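Maternal effect protein oskar (Drosophila melanogaster, PDB 5A4A) induces germ plasm formation in the fly, its OSK domain being an SGNH-hydrolase-like module that binds RNA. Local coordinates at residues Asp24-Gly29 with Glu77-Ile82; Met28-Met33 with Ile85-Ile90; Val116-Asn121 with Lys153-His158; Thr120-Leu125 with Arg140-Ile145. All coordinates share one frame; numbering follows the deposited sequence.

Contact 1: residues Asp24-Gly29 with Glu77-Ile82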
loop_
_atom_site.group_PDB
_atom_site.type_symbol
_atom_site.label_atom_id
_atom_site.label_comp_id
_atom_site.label_asym_id
_atom_site.label_seq_id
_atom_site.Cartn_x
_atom_site.Cartn_y
_atom_site.Cartn_z
ATOM N N ASP A 24 -6.868 -14.058 -4.869
ATOM C CA ASP A 24 -6.354 -14.116 -6.236
ATOM C C ASP A 24 -6.019 -12.751 -6.854
ATOM O O ASP A 24 -5.611 -12.692 -8.007
ATOM C CB ASP A 24 -7.259 -14.947 -7.167
ATOM C CG ASP A 24 -7.410 -16.391 -6.708
ATOM O OD1 ASP A 24 -6.398 -17.009 -6.309
ATOM O OD2 ASP A 24 -8.549 -16.909 -6.748
ATOM N N PHE A 25 -6.171 -11.667 -6.092
ATOM C CA PHE A 25 -5.679 -10.358 -6.523
ATOM C C PHE A 25 -4.268 -10.114 -5.989
ATOM O O PHE A 25 -4.048 -10.202 -4.784
ATOM C CB PHE A 25 -6.551 -9.236 -5.961
ATOM C CG PHE A 25 -7.974 -9.231 -6.465
ATOM C CD1 PHE A 25 -8.308 -8.605 -7.657
ATOM C CD2 PHE A 25 -8.982 -9.813 -5.718
ATOM C CE1 PHE A 25 -9.621 -8.586 -8.104
ATOM C CE2 PHE A 25 -10.295 -9.797 -6.161
ATOM C CZ PHE A 25 -10.610 -9.184 -7.352
ATOM N N PRO A 26 -3.313 -9.766 -6.868
ATOM C CA PRO A 26 -2.023 -9.327 -6.318
ATOM C C PRO A 26 -2.228 -8.085 -5.449
ATOM O O PRO A 26 -3.105 -7.275 -5.750
ATOM C CB PRO A 26 -1.217 -8.951 -7.569
ATOM C CG PRO A 26 -1.855 -9.736 -8.690
ATOM C CD PRO A 26 -3.329 -9.749 -8.342
ATOM N N LEU A 27 -1.453 -7.974 -4.378
ATOM C CA LEU A 27 -1.469 -6.808 -3.504
ATOM C C LEU A 27 -0.250 -5.969 -3.787
ATOM O O LEU A 27 0.868 -6.490 -3.827
ATOM C CB LEU A 27 -1.408 -7.239 -2.044
ATOM C CG LEU A 27 -2.638 -7.929 -1.485
ATOM C CD1 LEU A 27 -2.317 -8.485 -0.113
ATOM C CD2 LEU A 27 -3.780 -6.927 -1.404
ATOM N N MET A 28 -0.450 -4.666 -3.947
ATOM C CA MET A 28 0.692 -3.760 -4.069
ATOM C C MET A 28 0.651 -2.739 -2.947
ATOM O O MET A 28 -0.370 -2.115 -2.715
ATOM C CB MET A 28 0.697 -3.044 -5.420
ATOM C CG MET A 28 1.865 -2.065 -5.551
ATOM S SD MET A 28 2.219 -1.590 -7.254
ATOM C CE MET A 28 0.810 -0.555 -7.663
ATOM N N GLY A 29 1.753 -2.571 -2.236
ATOM C CA GLY A 29 1.738 -1.645 -1.119
ATOM C C GLY A 29 3.067 -1.620 -0.401
ATOM O O GLY A 29 4.046 -2.124 -0.913
ATOM N N GLU A 77 -2.671 -8.910 -19.438
ATOM C CA GLU A 77 -3.542 -7.751 -19.588
ATOM C C GLU A 77 -4.831 -7.996 -18.818
ATOM O O GLU A 77 -5.322 -9.127 -18.742
ATOM C CB GLU A 77 -3.839 -7.438 -21.063
ATOM C CG GLU A 77 -4.634 -8.506 -21.794
ATOM C CD GLU A 77 -5.050 -8.074 -23.194
ATOM O OE1 GLU A 77 -5.738 -7.033 -23.319
ATOM O OE2 GLU A 77 -4.691 -8.781 -24.163
ATOM N N GLY A 78 -5.352 -6.939 -18.212
ATOM C CA GLY A 78 -6.569 -7.028 -17.433
ATOM C C GLY A 78 -6.377 -7.483 -15.996
ATOM O O GLY A 78 -7.346 -7.562 -15.243
ATOM N N THR A 79 -5.146 -7.798 -15.602
ATOM C CA THR A 79 -4.904 -8.171 -14.206
ATOM C C THR A 79 -5.336 -7.047 -13.271
ATOM O O THR A 79 -4.970 -5.897 -13.482
ATOM C CB THR A 79 -3.424 -8.508 -13.949
ATOM O OG1 THR A 79 -3.063 -9.648 -14.733
ATOM C CG2 THR A 79 -3.184 -8.827 -12.475
ATOM N N GLN A 80 -6.127 -7.389 -12.254
ATOM C CA GLN A 80 -6.564 -6.429 -11.247
ATOM C C GLN A 80 -5.669 -6.517 -10.026
ATOM O O GLN A 80 -5.425 -7.611 -9.502
ATOM C CB GLN A 80 -8.018 -6.677 -10.840
ATOM C CG GLN A 80 -9.025 -6.486 -11.972
ATOM C CD GLN A 80 -10.396 -7.017 -11.611
ATOM O OE1 GLN A 80 -11.230 -6.298 -11.056
ATOM N NE2 GLN A 80 -10.640 -8.282 -11.930
ATOM N N ILE A 81 -5.171 -5.360 -9.589
ATOM C CA ILE A 81 -4.237 -5.299 -8.467
ATOM C C ILE A 81 -4.824 -4.444 -7.349
ATOM O O ILE A 81 -5.246 -3.319 -7.593
ATOM C CB ILE A 81 -2.890 -4.671 -8.919
ATOM C CG1 ILE A 81 -2.272 -5.480 -10.073
ATOM C CG2 ILE A 81 -1.910 -4.526 -7.732
ATOM C CD1 ILE A 81 -0.998 -4.857 -10.659
ATOM N N ILE A 82 -4.853 -4.970 -6.125
ATOM C CA ILE A 82 -5.316 -4.169 -4.994
ATOM C C ILE A 82 -4.156 -3.315 -4.477
ATOM O O ILE A 82 -3.106 -3.835 -4.099
ATOM C CB ILE A 82 -5.912 -5.047 -3.866
ATOM C CG1 ILE A 82 -7.137 -5.820 -4.390
ATOM C CG2 ILE A 82 -6.302 -4.188 -2.664
ATOM C CD1 ILE A 82 -7.735 -6.828 -3.393
HETATM O O HOH W 1 -6.269 -10.396 -10.410
#
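Strands 25-29 and 80-82 run side by side in the parallel part of the sheet of the SGNH-hydrolase-like fold, their axes 4.8 Å apart at closest approach and their N-to-C directions 44° apart. The bridge is Leu27 with Ile82. Ile82 uses both of its backbone polar atoms here: its N donates to Pro26 O at 2.9 Å, and its O accepts from Met28 N at 2.8 Å in a nearly straight bond of 174°. The side chains of Leu27 and Ile82 leave the same face of the sheet and lie alongside each other, Leu27 CD2 resting 3.8 Å from Ile82 CB. On the reverse face Ile81 CG2 meets Met28 CB. Phe25 marks the outer end of the pairing. Phe25 CB sits 3.7 Å from Ile82 CD1, while its ring runs beside the Gln80 side chain, CE1 3.7 Å from Gln80 CB and the ring 82° from the amide plane. The ring also touches Ile118 of strand 116-120. An alanine at Phe25 would probably open a gap beside Gln80 and Ile118 and leave the Gln80 chain freer to turn. A water bridges the two segments at this end, donating to Gln80 O at 3.0 Å and only weakly to Asp24 O, and Gln80 O itself lies in the plane of the Phe25 ring, 3.6 Å from its CD1.

Contact 2: residues Met28-Met33 with Ile85-Ile90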
loop_
_atom_site.group_PDB
_atom_site.type_symbol
_atom_site.label_atom_id
_atom_site.label_comp_id
_atom_site.label_asym_id
_atom_site.label_seq_id
_atom_site.Cartn_x
_atom_site.Cartn_y
_atom_site.Cartn_z
ATOM N N MET A 28 -0.450 -4.666 -3.947
ATOM C CA MET A 28 0.692 -3.760 -4.069
ATOM C C MET A 28 0.651 -2.739 -2.947
ATOM O O MET A 28 -0.370 -2.115 -2.715
ATOM C CB MET A 28 0.697 -3.044 -5.420
ATOM C CG MET A 28 1.865 -2.065 -5.551
ATOM S SD MET A 28 2.219 -1.590 -7.254
ATOM C CE MET A 28 0.810 -0.555 -7.663
ATOM N N GLY A 29 1.753 -2.571 -2.236
ATOM C CA GLY A 29 1.738 -1.645 -1.119
ATOM C C GLY A 29 3.067 -1.620 -0.401
ATOM O O GLY A 29 4.046 -2.124 -0.913
ATOM N N ASP A 30 3.070 -1.030 0.788
ATOM C CA ASP A 30 4.285 -0.878 1.593
ATOM C C ASP A 30 4.261 -1.813 2.814
ATOM O O ASP A 30 3.613 -2.855 2.772
ATOM C CB ASP A 30 4.465 0.603 1.969
ATOM C CG ASP A 30 3.236 1.195 2.629
ATOM O OD1 ASP A 30 2.651 0.529 3.510
ATOM O OD2 ASP A 30 2.848 2.332 2.274
ATOM N N ASP A 31 4.963 -1.468 3.900
ATOM C CA ASP A 31 4.978 -2.342 5.078
ATOM C C ASP A 31 3.616 -2.676 5.651
ATOM O O ASP A 31 3.455 -3.748 6.223
ATOM C CB ASP A 31 5.823 -1.769 6.215
ATOM C CG ASP A 31 7.299 -2.029 6.033
ATOM O OD1 ASP A 31 7.734 -3.193 6.241
ATOM O OD2 ASP A 31 8.020 -1.064 5.701
ATOM N N PHE A 32 2.643 -1.769 5.531
ATOM C CA PHE A 32 1.333 -2.044 6.133
ATOM C C PHE A 32 0.628 -3.231 5.487
ATOM O O PHE A 32 0.192 -4.148 6.176
ATOM C CB PHE A 32 0.433 -0.806 6.150
ATOM C CG PHE A 32 0.940 0.285 7.045
ATOM C CD1 PHE A 32 0.920 0.131 8.428
ATOM C CD2 PHE A 32 1.445 1.453 6.510
ATOM C CE1 PHE A 32 1.394 1.129 9.256
ATOM C CE2 PHE A 32 1.920 2.459 7.338
ATOM C CZ PHE A 32 1.904 2.288 8.713
ATOM N N MET A 33 0.518 -3.220 4.166
ATOM C CA MET A 33 -0.052 -4.365 3.475
ATOM C C MET A 33 0.882 -5.579 3.496
ATOM O O MET A 33 0.409 -6.708 3.560
ATOM C CB MET A 33 -0.474 -3.998 2.051
ATOM C CG MET A 33 -1.722 -3.118 1.994
ATOM S SD MET A 33 -3.132 -3.954 2.730
ATOM C CE MET A 33 -3.053 -5.477 1.816
ATOM N N ILE A 85 -1.110 2.613 -1.344
ATOM C CA ILE A 85 0.151 3.287 -1.606
ATOM C C ILE A 85 0.049 4.773 -1.247
ATOM O O ILE A 85 -0.985 5.418 -1.474
ATOM C CB ILE A 85 0.577 3.066 -3.094
ATOM C CG1 ILE A 85 2.080 3.275 -3.303
ATOM C CG2 ILE A 85 -0.257 3.922 -4.057
ATOM C CD1 ILE A 85 2.946 2.199 -2.656
ATOM N N GLY A 86 1.115 5.307 -0.666
ATOM C CA GLY A 86 1.148 6.710 -0.298
ATOM C C GLY A 86 1.612 6.977 1.122
ATOM O O GLY A 86 2.077 8.084 1.410
ATOM N N SER A 87 1.464 5.995 2.017
ATOM C CA SER A 87 1.874 6.190 3.410
ATOM C C SER A 87 3.345 6.557 3.507
ATOM O O SER A 87 3.711 7.411 4.311
ATOM C CB SER A 87 1.598 4.958 4.291
ATOM O OG SER A 87 0.209 4.773 4.477
ATOM N N VAL A 88 4.185 5.924 2.688
ATOM C CA VAL A 88 5.624 6.193 2.755
ATOM C C VAL A 88 5.922 7.622 2.283
ATOM O O VAL A 88 6.695 8.337 2.920
ATOM C CB VAL A 88 6.461 5.183 1.945
ATOM C CG1 VAL A 88 7.957 5.494 2.097
ATOM C CG2 VAL A 88 6.197 3.758 2.422
ATOM N N ASP A 89 5.295 8.033 1.181
ATOM C CA ASP A 89 5.429 9.412 0.700
ATOM C C ASP A 89 5.078 10.409 1.798
ATOM O O ASP A 89 5.783 11.396 1.998
ATOM C CB ASP A 89 4.512 9.681 -0.497
ATOM C CG ASP A 89 4.851 8.827 -1.705
ATOM O OD1 ASP A 89 4.497 7.633 -1.700
ATOM O OD2 ASP A 89 5.450 9.355 -2.664
ATOM N N ILE A 90 3.981 10.146 2.503
ATOM C CA ILE A 90 3.527 11.052 3.548
ATOM C C ILE A 90 4.500 11.044 4.721
ATOM O O ILE A 90 4.876 12.101 5.214
ATOM C CB ILE A 90 2.093 10.728 3.998
ATOM C CG1 ILE A 90 1.130 11.123 2.871
ATOM C CG2 ILE A 90 1.748 11.469 5.291
ATOM C CD1 ILE A 90 -0.329 10.897 3.166
HETATM O O HOH W 2 3.473 4.119 0.338
HETATM O O HOH W 3 0.279 3.089 2.207
#
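Asp30 and Val88 pass alongside one another, pointing opposite ways, where two strand-to-helix turns of the alpha/beta fold meet, Asp30 CB lying 3.6 Å from Val88 CG2. Asp30 is the N-cap of helix 31-40, and Gly86 holds the same position before helix 87-91. The Asp30 carboxylate divides its work. CG stands between the backbone N and the carbonyl carbon (chi1 53°), and OD1 accepts the capping bond from Phe32 N at 3.1 Å, met nearly along its C-O axis. OD2 faces the other helix, where it packs on Ser87 CB at 3.5 Å and accepts a hydrogen bond from each of two waters. One of these waters accepts from Gly86 N and Val88 N, the other from Ser87 N, which ties the first turn of helix 87-91 to the carboxylate. Phe32 presents its ring edge to Ser87, CE2 being 4.0 Å from Ser87 CB, and its ring also meets those of Tyr187 and Trp190. At the strand end Gly29 CA lies 4.3 Å from Ile85 CD1, and a CB on Gly29 would crowd Met33 CB. The water bound to Gly86 N sits 2.8 Å from that atom and 2.7 Å from Asp30 OD2.

Contact 3: residues Val116-Asn121 with Lys153-His158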
loop_
_atom_site.group_PDB
_atom_site.type_symbol
_atom_site.label_atom_id
_atom_site.label_comp_id
_atom_site.label_asym_id
_atom_site.label_seq_id
_atom_site.Cartn_x
_atom_site.Cartn_y
_atom_site.Cartn_z
ATOM N N VAL A 116 -5.414 -3.161 -13.989
ATOM C CA VAL A 116 -6.536 -2.433 -13.395
ATOM C C VAL A 116 -6.334 -2.231 -11.904
ATOM O O VAL A 116 -6.276 -3.200 -11.160
ATOM C CB VAL A 116 -7.854 -3.199 -13.589
ATOM C CG1 VAL A 116 -9.028 -2.368 -13.087
ATOM C CG2 VAL A 116 -8.047 -3.580 -15.062
ATOM N N PRO A 117 -6.239 -0.968 -11.452
ATOM C CA PRO A 117 -6.079 -0.739 -10.014
ATOM C C PRO A 117 -7.410 -0.836 -9.285
ATOM O O PRO A 117 -8.414 -0.296 -9.770
ATOM C CB PRO A 117 -5.553 0.708 -9.929
ATOM C CG PRO A 117 -5.586 1.256 -11.344
ATOM C CD PRO A 117 -6.331 0.289 -12.210
ATOM N N ILE A 118 -7.409 -1.553 -8.164
ATOM C CA ILE A 118 -8.467 -1.470 -7.161
ATOM C C ILE A 118 -7.852 -0.733 -5.983
ATOM O O ILE A 118 -6.893 -1.217 -5.370
ATOM C CB ILE A 118 -8.965 -2.873 -6.741
ATOM C CG1 ILE A 118 -9.679 -3.558 -7.918
ATOM C CG2 ILE A 118 -9.910 -2.768 -5.541
ATOM C CD1 ILE A 118 -9.951 -5.051 -7.706
ATOM N N LEU A 119 -8.350 0.466 -5.697
ATOM C CA LEU A 119 -7.687 1.326 -4.719
ATOM C C LEU A 119 -8.216 1.109 -3.305
ATOM O O LEU A 119 -9.407 0.902 -3.106
ATOM C CB LEU A 119 -7.826 2.814 -5.087
ATOM C CG LEU A 119 -7.174 3.286 -6.394
ATOM C CD1 LEU A 119 -5.772 2.739 -6.503
ATOM C CD2 LEU A 119 -8.000 2.893 -7.609
ATOM N N THR A 120 -7.314 1.125 -2.328
ATOM C CA THR A 120 -7.726 1.347 -0.941
ATOM C C THR A 120 -7.167 2.720 -0.573
ATOM O O THR A 120 -6.101 3.111 -1.064
ATOM C CB THR A 120 -7.169 0.288 0.028
ATOM O OG1 THR A 120 -5.746 0.251 -0.086
ATOM C CG2 THR A 120 -7.725 -1.123 -0.284
ATOM N N ASN A 121 -7.862 3.457 0.280
ATOM C CA ASN A 121 -7.288 4.698 0.775
ATOM C C ASN A 121 -6.322 4.408 1.942
ATOM O O ASN A 121 -6.061 3.246 2.264
ATOM C CB ASN A 121 -8.358 5.753 1.112
ATOM C CG ASN A 121 -9.288 5.334 2.246
ATOM O OD1 ASN A 121 -9.088 4.311 2.895
ATOM N ND2 ASN A 121 -10.315 6.141 2.485
ATOM N N LYS A 153 -12.754 1.238 -8.672
ATOM C CA LYS A 153 -13.189 0.837 -7.344
ATOM C C LYS A 153 -12.285 1.463 -6.275
ATOM O O LYS A 153 -11.057 1.304 -6.309
ATOM C CB LYS A 153 -13.203 -0.684 -7.232
ATOM C CG LYS A 153 -13.703 -1.202 -5.896
ATOM C CD LYS A 153 -15.200 -0.946 -5.719
ATOM C CE LYS A 153 -15.684 -1.632 -4.440
ATOM N NZ LYS A 153 -17.167 -1.518 -4.284
ATOM N N VAL A 154 -12.901 2.175 -5.335
ATOM C CA VAL A 154 -12.175 2.797 -4.236
ATOM C C VAL A 154 -12.729 2.308 -2.905
ATOM O O VAL A 154 -13.910 2.464 -2.616
ATOM C CB VAL A 154 -12.261 4.333 -4.294
ATOM C CG1 VAL A 154 -11.598 4.937 -3.056
ATOM C CG2 VAL A 154 -11.612 4.848 -5.582
ATOM N N ILE A 155 -11.858 1.704 -2.101
ATOM C CA ILE A 155 -12.258 1.117 -0.832
ATOM C C ILE A 155 -11.766 1.962 0.334
ATOM O O ILE A 155 -10.563 2.186 0.488
ATOM C CB ILE A 155 -11.692 -0.311 -0.718
ATOM C CG1 ILE A 155 -12.195 -1.142 -1.902
ATOM C CG2 ILE A 155 -12.054 -0.946 0.625
ATOM C CD1 ILE A 155 -11.554 -2.518 -2.011
ATOM N N ASP A 156 -12.700 2.416 1.162
ATOM C CA ASP A 156 -12.356 3.228 2.323
ATOM C C ASP A 156 -12.001 2.326 3.512
ATOM O O ASP A 156 -12.888 1.822 4.212
ATOM C CB ASP A 156 -13.518 4.186 2.639
ATOM C CG ASP A 156 -13.394 4.864 4.004
ATOM O OD1 ASP A 156 -12.280 4.974 4.563
ATOM O OD2 ASP A 156 -14.440 5.298 4.523
ATOM N N ILE A 157 -10.704 2.114 3.733
ATOM C CA ILE A 157 -10.255 1.390 4.926
ATOM C C ILE A 157 -9.970 2.320 6.104
ATOM O O ILE A 157 -9.851 1.866 7.247
ATOM C CB ILE A 157 -8.993 0.507 4.669
ATOM C CG1 ILE A 157 -7.789 1.360 4.253
ATOM C CG2 ILE A 157 -9.289 -0.574 3.626
ATOM C CD1 ILE A 157 -6.433 0.610 4.361
ATOM N N HIS A 158 -9.817 3.611 5.813
ATOM C CA HIS A 158 -9.531 4.609 6.843
ATOM C C HIS A 158 -10.601 4.613 7.941
ATOM O O HIS A 158 -10.285 4.618 9.126
ATOM C CB HIS A 158 -9.412 6.005 6.216
ATOM C CG HIS A 158 -8.960 7.061 7.177
ATOM N ND1 HIS A 158 -9.843 7.836 7.905
ATOM C CD2 HIS A 158 -7.719 7.479 7.529
ATOM C CE1 HIS A 158 -9.166 8.673 8.666
ATOM N NE2 HIS A 158 -7.874 8.480 8.458
HETATM O O HOH W 4 -11.154 -0.744 -10.026
#
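Asn121 and the turn Asp156-His158 form the dense polar end of this pairing, beyond the two parallel bridges of Leu119 with Val154 and Thr120 with Ile155. Asn121 OD1 accepts from Ile157 N at 2.9 Å and from His158 N at 3.1 Å, the two donors arriving from opposite faces of the amide plane. Its ND2 donates to Asp156 OD1 at 3.1 Å, the carboxylate being met from above its plane and the acceptor lying near the amide plane. Three bonds therefore fix the rotation of the buried amide, and Asp156 is further placed by Ser159 through OD2. Backbone bonds continue the pairing toward Lys153, with Asn121 N reaching Ile155 O at 3.0 Å and Ile155 N reaching Leu119 O at 2.8 Å. Thr120 CG2 rests on Ile155 CB at 4.1 Å, on the face that helix 192-204 covers. The opposite end is looser. Lys153 is exposed, touching Ile118 CG2 through its CG before a bend at chi2 (69°), and there a water joins Pro117 O to Lys153 N, its distance to that N being 2.9 Å. Strand 116-120, helix 132-148 and strand 154-155 make up a beta-alpha-beta unit, and this parallel pairing joins its two strands at the edge of the sheet.

Contact 4: residues Thr120-Leu125 with Arg140-Ile145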
loop_
_atom_site.group_PDB
_atom_site.type_symbol
_atom_site.label_atom_id
_atom_site.label_comp_id
_atom_site.label_asym_id
_atom_site.label_seq_id
_atom_site.Cartn_x
_atom_site.Cartn_y
_atom_site.Cartn_z
ATOM N N THR A 120 -7.314 1.125 -2.328
ATOM C CA THR A 120 -7.726 1.347 -0.941
ATOM C C THR A 120 -7.167 2.720 -0.573
ATOM O O THR A 120 -6.101 3.111 -1.064
ATOM C CB THR A 120 -7.169 0.288 0.028
ATOM O OG1 THR A 120 -5.746 0.251 -0.086
ATOM C CG2 THR A 120 -7.725 -1.123 -0.284
ATOM N N ASN A 121 -7.862 3.457 0.280
ATOM C CA ASN A 121 -7.288 4.698 0.775
ATOM C C ASN A 121 -6.322 4.408 1.942
ATOM O O ASN A 121 -6.061 3.246 2.264
ATOM C CB ASN A 121 -8.358 5.753 1.112
ATOM C CG ASN A 121 -9.288 5.334 2.246
ATOM O OD1 ASN A 121 -9.088 4.311 2.895
ATOM N ND2 ASN A 121 -10.315 6.141 2.485
ATOM N N LEU A 122 -5.788 5.446 2.564
ATOM C CA LEU A 122 -4.761 5.221 3.588
ATOM C C LEU A 122 -5.358 5.120 4.981
ATOM O O LEU A 122 -6.151 5.962 5.387
ATOM C CB LEU A 122 -3.723 6.335 3.575
ATOM C CG LEU A 122 -3.019 6.582 2.243
ATOM C CD1 LEU A 122 -1.857 7.558 2.437
ATOM C CD2 LEU A 122 -2.525 5.252 1.674
ATOM N N ALA A 123 -4.960 4.087 5.713
ATOM C CA ALA A 123 -5.261 4.002 7.139
ATOM C C ALA A 123 -4.588 5.157 7.877
ATOM O O ALA A 123 -3.560 5.671 7.435
ATOM C CB ALA A 123 -4.778 2.653 7.705
ATOM N N PRO A 124 -5.170 5.578 9.008
ATOM C CA PRO A 124 -4.492 6.576 9.838
ATOM C C PRO A 124 -3.127 6.031 10.268
ATOM O O PRO A 124 -2.992 4.824 10.466
ATOM C CB PRO A 124 -5.414 6.705 11.055
ATOM C CG PRO A 124 -6.213 5.420 11.070
ATOM C CD PRO A 124 -6.409 5.078 9.630
ATOM N N LEU A 125 -2.134 6.902 10.375
ATOM C CA LEU A 125 -0.828 6.519 10.910
ATOM C C LEU A 125 -0.886 6.727 12.417
ATOM O O LEU A 125 -0.822 7.863 12.908
ATOM C CB LEU A 125 0.274 7.365 10.266
ATOM C CG LEU A 125 0.389 7.179 8.749
ATOM C CD1 LEU A 125 1.351 8.189 8.135
ATOM C CD2 LEU A 125 0.827 5.754 8.413
ATOM N N ARG A 140 -6.501 14.850 2.953
ATOM C CA ARG A 140 -6.576 15.384 1.594
ATOM C C ARG A 140 -6.197 14.363 0.528
ATOM O O ARG A 140 -6.817 14.301 -0.529
ATOM C CB ARG A 140 -5.721 16.644 1.457
ATOM C CG ARG A 140 -6.248 17.773 2.316
ATOM C CD ARG A 140 -5.437 19.055 2.199
ATOM N NE ARG A 140 -6.033 20.036 3.094
ATOM C CZ ARG A 140 -7.019 20.867 2.764
ATOM N NH1 ARG A 140 -7.501 20.914 1.521
ATOM N NH2 ARG A 140 -7.489 21.694 3.680
ATOM N N PHE A 141 -5.174 13.564 0.798
ATOM C CA PHE A 141 -4.779 12.559 -0.183
ATOM C C PHE A 141 -5.884 11.525 -0.383
ATOM O O PHE A 141 -6.148 11.091 -1.519
ATOM C CB PHE A 141 -3.465 11.886 0.208
ATOM C CG PHE A 141 -3.001 10.853 -0.786
ATOM C CD1 PHE A 141 -2.768 11.198 -2.108
ATOM C CD2 PHE A 141 -2.814 9.535 -0.397
ATOM C CE1 PHE A 141 -2.350 10.246 -3.029
ATOM C CE2 PHE A 141 -2.393 8.575 -1.310
ATOM C CZ PHE A 141 -2.157 8.931 -2.625
ATOM N N ASN A 142 -6.545 11.147 0.710
ATOM C CA ASN A 142 -7.634 10.187 0.628
ATOM C C ASN A 142 -8.790 10.746 -0.182
ATOM O O ASN A 142 -9.403 10.018 -0.965
ATOM C CB ASN A 142 -8.119 9.742 2.011
ATOM C CG ASN A 142 -7.207 8.708 2.643
ATOM O OD1 ASN A 142 -6.303 8.201 1.997
ATOM N ND2 ASN A 142 -7.464 8.375 3.902
ATOM N N LYS A 143 -9.078 12.038 -0.009
ATOM C CA LYS A 143 -10.107 12.688 -0.830
ATOM C C LYS A 143 -9.686 12.703 -2.299
ATOM O O LYS A 143 -10.529 12.522 -3.194
ATOM C CB LYS A 143 -10.387 14.116 -0.345
ATOM C CG LYS A 143 -11.296 14.187 0.862
ATOM C CD LYS A 143 -11.616 15.633 1.243
ATOM C CE LYS A 143 -12.575 16.279 0.259
ATOM N NZ LYS A 143 -12.843 17.701 0.628
ATOM N N PHE A 144 -8.391 12.913 -2.541
ATOM C CA PHE A 144 -7.842 12.915 -3.896
ATOM C C PHE A 144 -7.991 11.541 -4.544
ATOM O O PHE A 144 -8.371 11.452 -5.712
ATOM C CB PHE A 144 -6.372 13.365 -3.923
ATOM C CG PHE A 144 -5.765 13.410 -5.312
ATOM C CD1 PHE A 144 -5.984 14.494 -6.150
ATOM C CD2 PHE A 144 -4.974 12.370 -5.771
ATOM C CE1 PHE A 144 -5.436 14.536 -7.420
ATOM C CE2 PHE A 144 -4.420 12.403 -7.042
ATOM C CZ PHE A 144 -4.648 13.488 -7.865
ATOM N N ILE A 145 -7.708 10.475 -3.794
ATOM C CA ILE A 145 -7.896 9.126 -4.345
ATOM C C ILE A 145 -9.341 8.958 -4.823
ATOM O O ILE A 145 -9.601 8.478 -5.934
ATOM C CB ILE A 145 -7.554 8.022 -3.322
ATOM C CG1 ILE A 145 -6.045 7.994 -3.044
ATOM C CG2 ILE A 145 -8.023 6.646 -3.830
ATOM C CD1 ILE A 145 -5.649 7.151 -1.846
HETATM O O HOH W 5 -10.865 8.114 0.282
#
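A polar loop-to-helix contact joins Asn121 and Leu122, just past the C-terminal end of strand 116-120, to one side of helix 132-148, with apolar packing around it. Asn142 carries it by gripping the backbone of Leu122 at two points. Its OD1 accepts from Leu122 N at 2.9 Å, with the donor tilted 32° from the carbonyl plane, and its ND2 donates to Leu122 O at 3.1 Å, in the carbonyl plane of Leu122 and on a lone pair of its O. The Asn142 amide plane stacks on that of Asn121 with 23° between them, Asn142 OD1 standing 3.3 Å from Asn121 CB. A water links Asn121 ND2 to Asn142 O. Leu122 turns its CD1 to the edge of the Phe141 ring, 3.6 Å from Phe141 CD2, while Ile145 CG1 lies over a face of that ring and Ile145 CD1 reaches Asn121 CA at 3.9 Å. Phe141 also meets Phe103 of helix 96-112 edge to face. An alanine at Asn142 would probably leave Leu122 N and O without these partners and the loop less firmly held to the helix. Such a loop leads from strand to helix in a beta-alpha-beta crossover, here the one that continues to strand 154-155.

Overall arrangement
All four contacts are largely buried, but their centres range from about 4 Å (contact 2) to about 12 Å (contact 1) from the centre of the chain. Contacts 1 and 3 are parallel strand pairings within one sheet, joined by strand 80-84, which pairs with 116-120; each has exposed residues at its margin, Gln80 in contact 1, Lys153 and Asp156 in contact 3. Contacts 2 and 4 lie where strands give way to loops and helices, and they rely more on side chains and water than on strand hydrogen bonds: a carboxylate and two waters in contact 2, a carboxamide and one water in contact 4. Contacts 1 and 2 share Met28 and Gly29, contacts 3 and 4 share Thr120 and Asn121, and Phe32 packs on Leu125 between contacts 2 and 4.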